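Local coordinates for protein ralf, proline/betaine transporter (Legionella pneumophila, PDB 4D7Q) that fuses the Sec7 domain of Legionella RalF to the capping domain of Rickettsia RalF and probably acts as a guanine nucleotide exchange factor through its Sec7 part, at residues S92-R98 against E192-F198; G208-I214 against K296-Q302; D272-A278 against Q314-A319. The protein carries 2 engineered substitutions. One frame throughout, in Å; residues are numbered along the deposited sequence.

Interaction 1. Residues S92-R98 against E192-F198. With GOL (glycerol), chain F.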
# COMPACT_ATOMS: atom_id res chain seq x y z
N SER A 92 -15.41 -11.88 -15.26
CA SER A 92 -14.23 -12.69 -15.41
C SER A 92 -13.19 -12.26 -14.37
O SER A 92 -13.31 -11.23 -13.83
CB SER A 92 -13.69 -12.59 -16.80
OG SER A 92 -12.90 -11.49 -16.95
N PHE A 93 -12.22 -13.11 -14.11
CA PHE A 93 -11.24 -12.82 -13.10
C PHE A 93 -10.50 -11.54 -13.46
O PHE A 93 -10.41 -10.66 -12.69
CB PHE A 93 -10.28 -13.99 -12.87
CG PHE A 93 -9.22 -13.69 -11.87
CD1 PHE A 93 -9.44 -13.86 -10.55
CD2 PHE A 93 -8.01 -13.22 -12.27
CE1 PHE A 93 -8.48 -13.56 -9.63
CE2 PHE A 93 -7.05 -12.91 -11.35
CZ PHE A 93 -7.27 -13.09 -10.03
N VAL A 94 -10.01 -11.47 -14.68
CA VAL A 94 -9.27 -10.31 -15.19
C VAL A 94 -10.14 -9.03 -15.16
O VAL A 94 -9.66 -7.99 -14.69
CB VAL A 94 -8.64 -10.59 -16.59
CG1 VAL A 94 -7.97 -9.34 -17.18
CG2 VAL A 94 -7.64 -11.73 -16.52
N GLU A 95 -11.43 -9.10 -15.60
CA GLU A 95 -12.35 -7.94 -15.57
C GLU A 95 -12.53 -7.42 -14.14
O GLU A 95 -12.49 -6.22 -13.93
CB GLU A 95 -13.76 -8.29 -16.11
CG GLU A 95 -13.86 -8.55 -17.60
CD GLU A 95 -15.22 -9.03 -18.09
OE1 GLU A 95 -15.93 -9.76 -17.35
OE2 GLU A 95 -15.57 -8.70 -19.25
N GLY A 96 -12.80 -8.33 -13.20
CA GLY A 96 -13.01 -8.01 -11.79
C GLY A 96 -11.81 -7.35 -11.16
O GLY A 96 -11.93 -6.32 -10.50
N LEU A 97 -10.62 -7.94 -11.40
CA LEU A 97 -9.38 -7.41 -10.87
C LEU A 97 -9.07 -6.03 -11.46
O LEU A 97 -8.71 -5.13 -10.72
CB LEU A 97 -8.21 -8.40 -11.06
CG LEU A 97 -6.80 -7.90 -10.67
CD1 LEU A 97 -6.66 -7.74 -9.15
CD2 LEU A 97 -5.76 -8.87 -11.15
N ARG A 98 -9.22 -5.87 -12.78
CA ARG A 98 -8.95 -4.58 -13.45
C ARG A 98 -9.92 -3.49 -12.92
O ARG A 98 -9.47 -2.42 -12.51
CB ARG A 98 -9.05 -4.74 -14.98
CG ARG A 98 -8.73 -3.47 -15.80
CD ARG A 98 -8.81 -3.76 -17.30
NE ARG A 98 -10.17 -4.09 -17.69
CZ ARG A 98 -10.56 -5.24 -18.24
NH1 ARG A 98 -9.67 -6.19 -18.52
NH2 ARG A 98 -11.84 -5.45 -18.53
N GLU A 192 -7.32 -12.07 -22.06
CA GLU A 192 -7.86 -10.84 -21.45
C GLU A 192 -6.77 -9.92 -20.96
O GLU A 192 -6.92 -8.70 -21.05
CB GLU A 192 -8.80 -11.18 -20.31
CG GLU A 192 -10.05 -11.91 -20.74
CD GLU A 192 -10.96 -12.16 -19.56
OE1 GLU A 192 -11.40 -11.17 -18.94
OE2 GLU A 192 -11.18 -13.34 -19.22
N ILE A 193 -5.67 -10.48 -20.43
CA ILE A 193 -4.50 -9.68 -20.00
C ILE A 193 -3.91 -8.96 -21.24
O ILE A 193 -3.66 -7.74 -21.21
CB ILE A 193 -3.45 -10.60 -19.30
CG1 ILE A 193 -3.92 -10.99 -17.88
CG2 ILE A 193 -2.08 -9.96 -19.25
CD1 ILE A 193 -3.04 -12.12 -17.19
N LYS A 194 -3.73 -9.72 -22.32
CA LYS A 194 -3.18 -9.23 -23.59
C LYS A 194 -4.06 -8.16 -24.29
O LYS A 194 -3.52 -7.22 -24.88
CB LYS A 194 -2.82 -10.41 -24.50
CG LYS A 194 -1.76 -10.06 -25.52
CD LYS A 194 -1.51 -11.16 -26.55
CE LYS A 194 -0.81 -10.62 -27.79
NZ LYS A 194 0.52 -10.00 -27.49
N ALA A 195 -5.39 -8.30 -24.20
CA ALA A 195 -6.34 -7.40 -24.87
C ALA A 195 -6.37 -5.96 -24.41
O ALA A 195 -6.60 -5.07 -25.23
CB ALA A 195 -7.75 -7.98 -24.81
N LYS A 196 -6.18 -5.72 -23.10
CA LYS A 196 -6.37 -4.40 -22.56
C LYS A 196 -5.35 -4.04 -21.48
O LYS A 196 -5.20 -4.82 -20.53
CB LYS A 196 -7.82 -4.33 -22.01
CG LYS A 196 -8.38 -2.92 -21.80
CD LYS A 196 -9.87 -2.97 -21.41
CE LYS A 196 -10.79 -2.97 -22.61
NZ LYS A 196 -12.22 -3.10 -22.23
N PRO A 197 -4.71 -2.85 -21.55
CA PRO A 197 -3.81 -2.44 -20.46
C PRO A 197 -4.61 -2.07 -19.21
O PRO A 197 -5.69 -1.51 -19.33
CB PRO A 197 -3.11 -1.20 -21.03
CG PRO A 197 -4.05 -0.63 -22.04
CD PRO A 197 -4.84 -1.80 -22.59
N PHE A 198 -4.09 -2.36 -18.01
CA PHE A 198 -4.81 -1.97 -16.79
C PHE A 198 -4.75 -0.46 -16.59
O PHE A 198 -5.69 0.12 -16.05
CB PHE A 198 -4.21 -2.66 -15.54
CG PHE A 198 -4.68 -4.07 -15.25
CD1 PHE A 198 -5.28 -4.84 -16.25
CD2 PHE A 198 -4.51 -4.63 -13.99
CE1 PHE A 198 -5.66 -6.15 -15.99
CE2 PHE A 198 -4.92 -5.94 -13.73
CZ PHE A 198 -5.52 -6.68 -14.73
C1 GOL F . -12.10 -15.51 -16.31
O1 GOL F . -12.38 -15.78 -14.97
C2 GOL F . -10.64 -15.14 -16.42
O2 GOL F . -10.43 -13.82 -16.81
C3 GOL F . -9.90 -16.09 -17.32
O3 GOL F . -10.37 -17.39 -17.17
O HOH W 1 -6.95 -6.52 -19.32
O HOH W 2 -10.79 -8.40 -19.97
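With OG set between the backbone N and the carbonyl carbon (chi1 84°), Ser-92 faces Glu-192, whose CG stands anti to its carbonyl carbon (chi1 -65°) and whose extended chain carries the carboxylate across to the serine. The contact lies in the all-helical Sec7 part of the chimera, where the start of helix 93-102 meets the end of helix 183-195; helix 93-102 starts with a capping box, whose serine also binds Glu-192. Glu-95 N donates to Ser-92 OG, while Ser-92 N returns a bond to Glu-95 OE1 at 3.0 Å. The capping hydroxyl then donates to the syn lone pair of Glu-192 OE1, only 2.5 Å from Ser-92 OG, so one atom both caps a helix and ties it to another. Glu-192 OE2 accepts from O2 of a glycerol, probably from the crystallisation liquor, at 2.6 Å; this molecule also takes up the N-H groups of Phe-93 and Val-94.

Beside these polar groups, Val-94 CG1 lies against Glu-192 CB at 3.7 Å. Further along, Arg-98 CB sits over a face of Phe-198 in a CH-pi contact, 4.0 Å from the ring centroid, and Leu-97 CD2 meets the edge of the same ring. Asn-149 of helix 135-152 bonds Lys-196 O and Phe-198 N, pinning the chain that carries this phenylalanine. The guanidinium of Arg-98 turns back toward Glu-192, with Lys-196 CD 3.9 Å above its plane. Arg-98 NH1 donates to two waters: one passes the link to Glu-192 O and Lys-196 O, the other to Glu-192 OE1.

Interaction 2. Residues G208-I214 against K296-Q302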
# COMPACT_ATOMS: atom_id res chain seq x y z
N GLY A 208 4.22 10.49 4.94
CA GLY A 208 5.47 10.64 5.67
C GLY A 208 6.59 11.11 4.78
O GLY A 208 6.36 11.86 3.83
N TYR A 209 7.81 10.66 5.09
CA TYR A 209 9.02 11.03 4.36
C TYR A 209 9.45 9.94 3.40
O TYR A 209 9.49 8.76 3.78
CB TYR A 209 10.15 11.33 5.33
CG TYR A 209 9.79 12.33 6.40
CD1 TYR A 209 9.77 13.70 6.13
CD2 TYR A 209 9.58 11.92 7.72
CE1 TYR A 209 9.50 14.63 7.13
CE2 TYR A 209 9.31 12.84 8.73
CZ TYR A 209 9.29 14.19 8.44
OH TYR A 209 9.02 15.08 9.45
N GLN A 210 9.74 10.33 2.16
CA GLN A 210 10.13 9.37 1.13
C GLN A 210 11.40 9.82 0.45
O GLN A 210 11.56 11.00 0.17
CB GLN A 210 9.00 9.18 0.10
CG GLN A 210 9.26 8.03 -0.91
CD GLN A 210 8.04 7.71 -1.74
OE1 GLN A 210 6.91 7.76 -1.27
NE2 GLN A 210 8.25 7.34 -2.99
N ILE A 211 12.30 8.87 0.22
CA ILE A 211 13.56 9.12 -0.48
C ILE A 211 13.63 8.12 -1.63
O ILE A 211 13.83 6.92 -1.40
CB ILE A 211 14.83 9.11 0.41
CG1 ILE A 211 14.63 9.83 1.78
CG2 ILE A 211 16.01 9.70 -0.40
CD1 ILE A 211 15.89 9.80 2.75
N ASN A 212 13.42 8.62 -2.87
CA ASN A 212 13.49 7.78 -4.06
C ASN A 212 14.90 7.74 -4.58
O ASN A 212 15.68 8.62 -4.27
CB ASN A 212 12.62 8.36 -5.18
CG ASN A 212 11.17 8.27 -4.92
OD1 ASN A 212 10.69 7.37 -4.21
ND2 ASN A 212 10.43 9.16 -5.54
N ASN A 213 15.20 6.73 -5.42
CA ASN A 213 16.49 6.56 -6.11
C ASN A 213 17.66 6.58 -5.13
O ASN A 213 18.72 7.16 -5.43
CB ASN A 213 16.65 7.61 -7.25
CG ASN A 213 15.41 7.76 -8.12
OD1 ASN A 213 14.96 6.82 -8.78
ND2 ASN A 213 14.81 8.93 -8.12
N ILE A 214 17.46 5.97 -3.95
CA ILE A 214 18.49 5.90 -2.91
C ILE A 214 19.44 4.75 -3.22
O ILE A 214 19.00 3.75 -3.80
CB ILE A 214 17.86 5.83 -1.47
CG1 ILE A 214 18.83 6.34 -0.38
CG2 ILE A 214 17.25 4.44 -1.14
CD1 ILE A 214 18.20 6.73 0.98
N LYS A 296 14.48 1.58 -9.39
CA LYS A 296 15.32 2.07 -8.30
C LYS A 296 14.81 1.75 -6.90
O LYS A 296 13.66 1.38 -6.72
CB LYS A 296 15.57 3.59 -8.44
CG LYS A 296 16.13 4.02 -9.81
CD LYS A 296 17.63 3.76 -10.01
CE LYS A 296 18.16 4.32 -11.31
NZ LYS A 296 17.68 3.56 -12.51
N SER A 297 15.69 1.88 -5.92
CA SER A 297 15.40 1.65 -4.51
C SER A 297 14.72 2.89 -3.91
O SER A 297 14.83 3.99 -4.45
CB SER A 297 16.68 1.35 -3.75
OG SER A 297 17.14 0.04 -4.02
N LYS A 298 13.99 2.68 -2.82
CA LYS A 298 13.32 3.74 -2.09
C LYS A 298 13.15 3.37 -0.61
O LYS A 298 13.13 2.18 -0.24
CB LYS A 298 11.96 4.14 -2.76
CG LYS A 298 10.75 3.33 -2.27
CD LYS A 298 9.42 3.79 -2.85
CE LYS A 298 8.40 2.67 -2.65
NZ LYS A 298 7.07 3.05 -3.18
N ILE A 299 13.07 4.40 0.23
CA ILE A 299 12.80 4.28 1.65
C ILE A 299 11.65 5.20 2.04
O ILE A 299 11.54 6.31 1.51
CB ILE A 299 14.04 4.41 2.59
CG1 ILE A 299 14.73 5.77 2.46
CG2 ILE A 299 15.02 3.22 2.43
CD1 ILE A 299 15.58 6.16 3.72
N ILE A 300 10.78 4.71 2.92
CA ILE A 300 9.64 5.47 3.44
C ILE A 300 9.76 5.50 4.97
O ILE A 300 9.77 4.44 5.63
CB ILE A 300 8.26 4.93 2.95
CG1 ILE A 300 8.14 5.02 1.39
CG2 ILE A 300 7.10 5.68 3.65
CD1 ILE A 300 6.98 4.17 0.77
N ILE A 301 9.84 6.73 5.54
CA ILE A 301 9.96 6.93 6.99
C ILE A 301 8.70 7.54 7.57
O ILE A 301 8.24 8.59 7.12
CB ILE A 301 11.25 7.72 7.38
CG1 ILE A 301 12.51 7.11 6.73
CG2 ILE A 301 11.42 7.83 8.92
CD1 ILE A 301 13.02 7.92 5.65
N GLN A 302 8.15 6.91 8.61
CA GLN A 302 6.92 7.41 9.23
C GLN A 302 6.95 7.34 10.73
O GLN A 302 7.45 6.34 11.25
CB GLN A 302 5.68 6.60 8.75
CG GLN A 302 5.40 6.67 7.23
CD GLN A 302 4.37 5.66 6.78
OE1 GLN A 302 3.89 4.83 7.55
NE2 GLN A 302 3.96 5.73 5.51
O HOH W 3 5.53 5.55 -2.66
O HOH W 4 18.30 3.30 -6.62
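Tyr-209 and Ile-301 exchange both of their backbone bonds: Tyr-209 N reaches Ile-301 O at 2.9 Å, and Ile-301 N reaches Tyr-209 O at 2.7 Å. Ile-211 and Ile-299 form a second hydrogen-bonded pair, with Ile-211 N 3.0 Å from Ile-299 O and a return bond from Ile-299 N to Ile-211 O. Backbone groups facing outward are also satisfied: Gln-210 bonds Ser-332 and Thr-331, Ile-300 bonds Gln-281, and Lys-298 bonds Tyr-283. Where the chain turns at Asn-213 the pairing slackens, and water 4 joins Ile-214 O to Ser-297 N.

The face of Gln-210, Asn-212 and Lys-298, which Ile-300 shares, is mixed. Gln-210 NE2 donates in the plane of its amide to a lone pair of Asn-212 OD1, 2.7 Å away, which fixes which way round the amide lies. Gln-210 OE1 accepts from Ser-206 N and from water 3, which in turn accepts from Lys-298 NZ at 3.0 Å. That ammonium also bonds Gly-108 O of the Sec7 part, a contact across the engineered fusion.

Tyr-209, Ile-211, Ile-299 and Ile-301 make an apolar face on which Tyr-209 and Ile-301 meet helix 313-325; the buried Tyr-209 OH bonds Leu-344 O. Ile-214, beyond the corner, brings CD1 to Ile-299 CD1 at 3.8 Å. Flanked by strands 277-283 and 332-334, this is an inner antiparallel pair of the capping domain's six-stranded sheet.

Interaction 3. Residues D272-A278 against Q314-A319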
# COMPACT_ATOMS: atom_id res chain seq x y z
N ASP A 272 13.16 5.34 20.63
CA ASP A 272 14.10 6.03 21.49
C ASP A 272 13.75 5.95 22.96
O ASP A 272 12.87 5.24 23.34
CB ASP A 272 14.34 7.47 21.04
CG ASP A 272 13.12 8.34 21.10
OD1 ASP A 272 12.26 8.18 21.96
OD2 ASP A 272 13.01 9.21 20.25
N GLU A 273 14.50 6.68 23.78
CA GLU A 273 14.35 6.65 25.24
C GLU A 273 13.13 7.46 25.76
O GLU A 273 12.74 7.33 26.88
CB GLU A 273 15.67 7.07 25.93
CG GLU A 273 16.75 7.67 25.02
CD GLU A 273 18.19 7.41 25.46
OE1 GLU A 273 18.43 6.74 26.50
OE2 GLU A 273 19.10 7.92 24.78
N LYS A 274 12.55 8.28 24.90
CA LYS A 274 11.40 9.12 25.23
C LYS A 274 10.08 8.69 24.60
O LYS A 274 9.20 9.48 24.34
CB LYS A 274 11.71 10.55 24.84
CG LYS A 274 13.04 11.06 25.37
CD LYS A 274 13.21 10.79 26.85
CE LYS A 274 11.97 11.08 27.64
NZ LYS A 274 12.31 11.44 29.01
N SER A 275 9.97 7.41 24.37
CA SER A 275 8.80 6.71 23.82
C SER A 275 8.49 6.99 22.34
O SER A 275 7.46 6.52 21.83
CB SER A 275 7.58 6.84 24.74
OG SER A 275 7.77 6.10 25.93
N GLY A 276 9.39 7.71 21.67
CA GLY A 276 9.28 7.97 20.24
C GLY A 276 9.41 6.68 19.46
O GLY A 276 10.24 5.84 19.81
N ALA A 277 8.54 6.48 18.45
CA ALA A 277 8.55 5.28 17.62
C ALA A 277 8.36 5.65 16.15
O ALA A 277 7.55 6.52 15.82
CB ALA A 277 7.51 4.27 18.08
N ALA A 278 9.17 5.04 15.27
CA ALA A 278 9.16 5.35 13.84
C ALA A 278 9.54 4.14 13.02
O ALA A 278 10.26 3.26 13.50
CB ALA A 278 10.12 6.51 13.56
N GLN A 314 6.92 13.24 19.90
CA GLN A 314 8.24 12.60 20.03
C GLN A 314 8.53 11.66 18.84
O GLN A 314 9.65 11.67 18.30
CB GLN A 314 8.36 11.83 21.37
CG GLN A 314 9.79 11.34 21.66
CD GLN A 314 10.87 12.40 21.49
OE1 GLN A 314 10.76 13.52 22.01
NE2 GLN A 314 11.93 12.06 20.75
N SER A 315 7.53 10.87 18.43
CA SER A 315 7.59 9.96 17.29
C SER A 315 7.80 10.73 15.96
O SER A 315 8.64 10.33 15.14
CB SER A 315 6.32 9.12 17.22
OG SER A 315 6.32 8.20 18.30
N LEU A 316 7.06 11.85 15.79
CA LEU A 316 7.18 12.73 14.63
C LEU A 316 8.61 13.28 14.56
O LEU A 316 9.22 13.26 13.49
CB LEU A 316 6.13 13.87 14.72
CG LEU A 316 6.21 14.98 13.65
CD1 LEU A 316 5.96 14.44 12.24
CD2 LEU A 316 5.26 16.10 13.96
N LYS A 317 9.17 13.71 15.72
CA LYS A 317 10.54 14.21 15.80
C LYS A 317 11.53 13.10 15.41
O LYS A 317 12.40 13.32 14.56
CB LYS A 317 10.83 14.70 17.23
CG LYS A 317 12.13 15.48 17.35
CD LYS A 317 12.53 15.66 18.80
CE LYS A 317 13.91 16.26 18.92
NZ LYS A 317 14.14 16.81 20.29
N LEU A 318 11.36 11.89 15.99
CA LEU A 318 12.20 10.73 15.69
C LEU A 318 12.17 10.39 14.20
O LEU A 318 13.24 10.19 13.61
CB LEU A 318 11.84 9.52 16.57
CG LEU A 318 12.67 8.22 16.38
CD1 LEU A 318 14.16 8.42 16.72
CD2 LEU A 318 12.10 7.10 17.20
N ALA A 319 10.96 10.40 13.56
CA ALA A 319 10.86 10.13 12.12
C ALA A 319 11.64 11.19 11.31
O ALA A 319 12.41 10.81 10.43
CB ALA A 319 9.40 10.06 11.67
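An Asx turn shapes the end of a beta-hairpin here, and the same Asp-272 that makes the turn also grips a helix through Gln-314. Asp-272 OD1 accepts from Lys-274 N at 3.0 Å and from Gly-276 N at 2.9 Å, the two donors reaching it from opposite faces of the carboxylate plane. Its partner oxygen, Asp-272 OD2, takes a bond from Gln-314 NE2 at 3.1 Å, met on the syn side but 32° out of plane. Three donors therefore hold the carboxylate, which should limit its rotation. Gln-314 gets there by a bend at chi2 (49°), its CG passing close to Lys-274 O at 3.3 Å while the amide lies beside Lys-274 CB.

The hairpin joins strands 264-271 and 277-283 of the capping domain's antiparallel sheet, and helix 313-325 packs against its turn end. Gly-276 marks the closest backbone approach, its CA nearest that of Ser-315. One residue on, Ala-277 N donates to Ser-315 OG at 2.8 Å, a nearly straight bond from a strand residue to a helix hydroxyl; the backbone of Ala-277 also bonds that of Leu-304, just beyond strand 297-303.

Leu-318 straddles the turn, CD1 toward Asp-272 OD2 and CD2 3.4 Å from Gly-276 O. Where strand 277-283 begins, Ala-278 CB meets Ala-319 CB at 4.1 Å, two small side chains that let helix and sheet come close, with Ala-319 also touching Ile-301 and Pro-303.

Along the chain, interaction 1 closes before either of the others opens, whereas interactions 2 and 3 cross, their segments alternating. The first belongs to the Legionella Sec7 part, the other two to the Rickettsia capping part; interaction 2 reaches the Sec7 part through the bond of Lys-298 to Gly-108, made in an engineered context. The centres of interactions 1 and 2 lie about 31 Å apart, and those of 1 and 3, on opposite sides of the chain's centre, about 44 Å. Interactions 2 and 3, about 19 Å between centres, share one antiparallel sheet in which strands 297-303 and 277-283 are neighbours. They touch directly: Ile-301 and Tyr-209 pack on Ala-319, so helix 313-325 covers both strand pairing and hairpin.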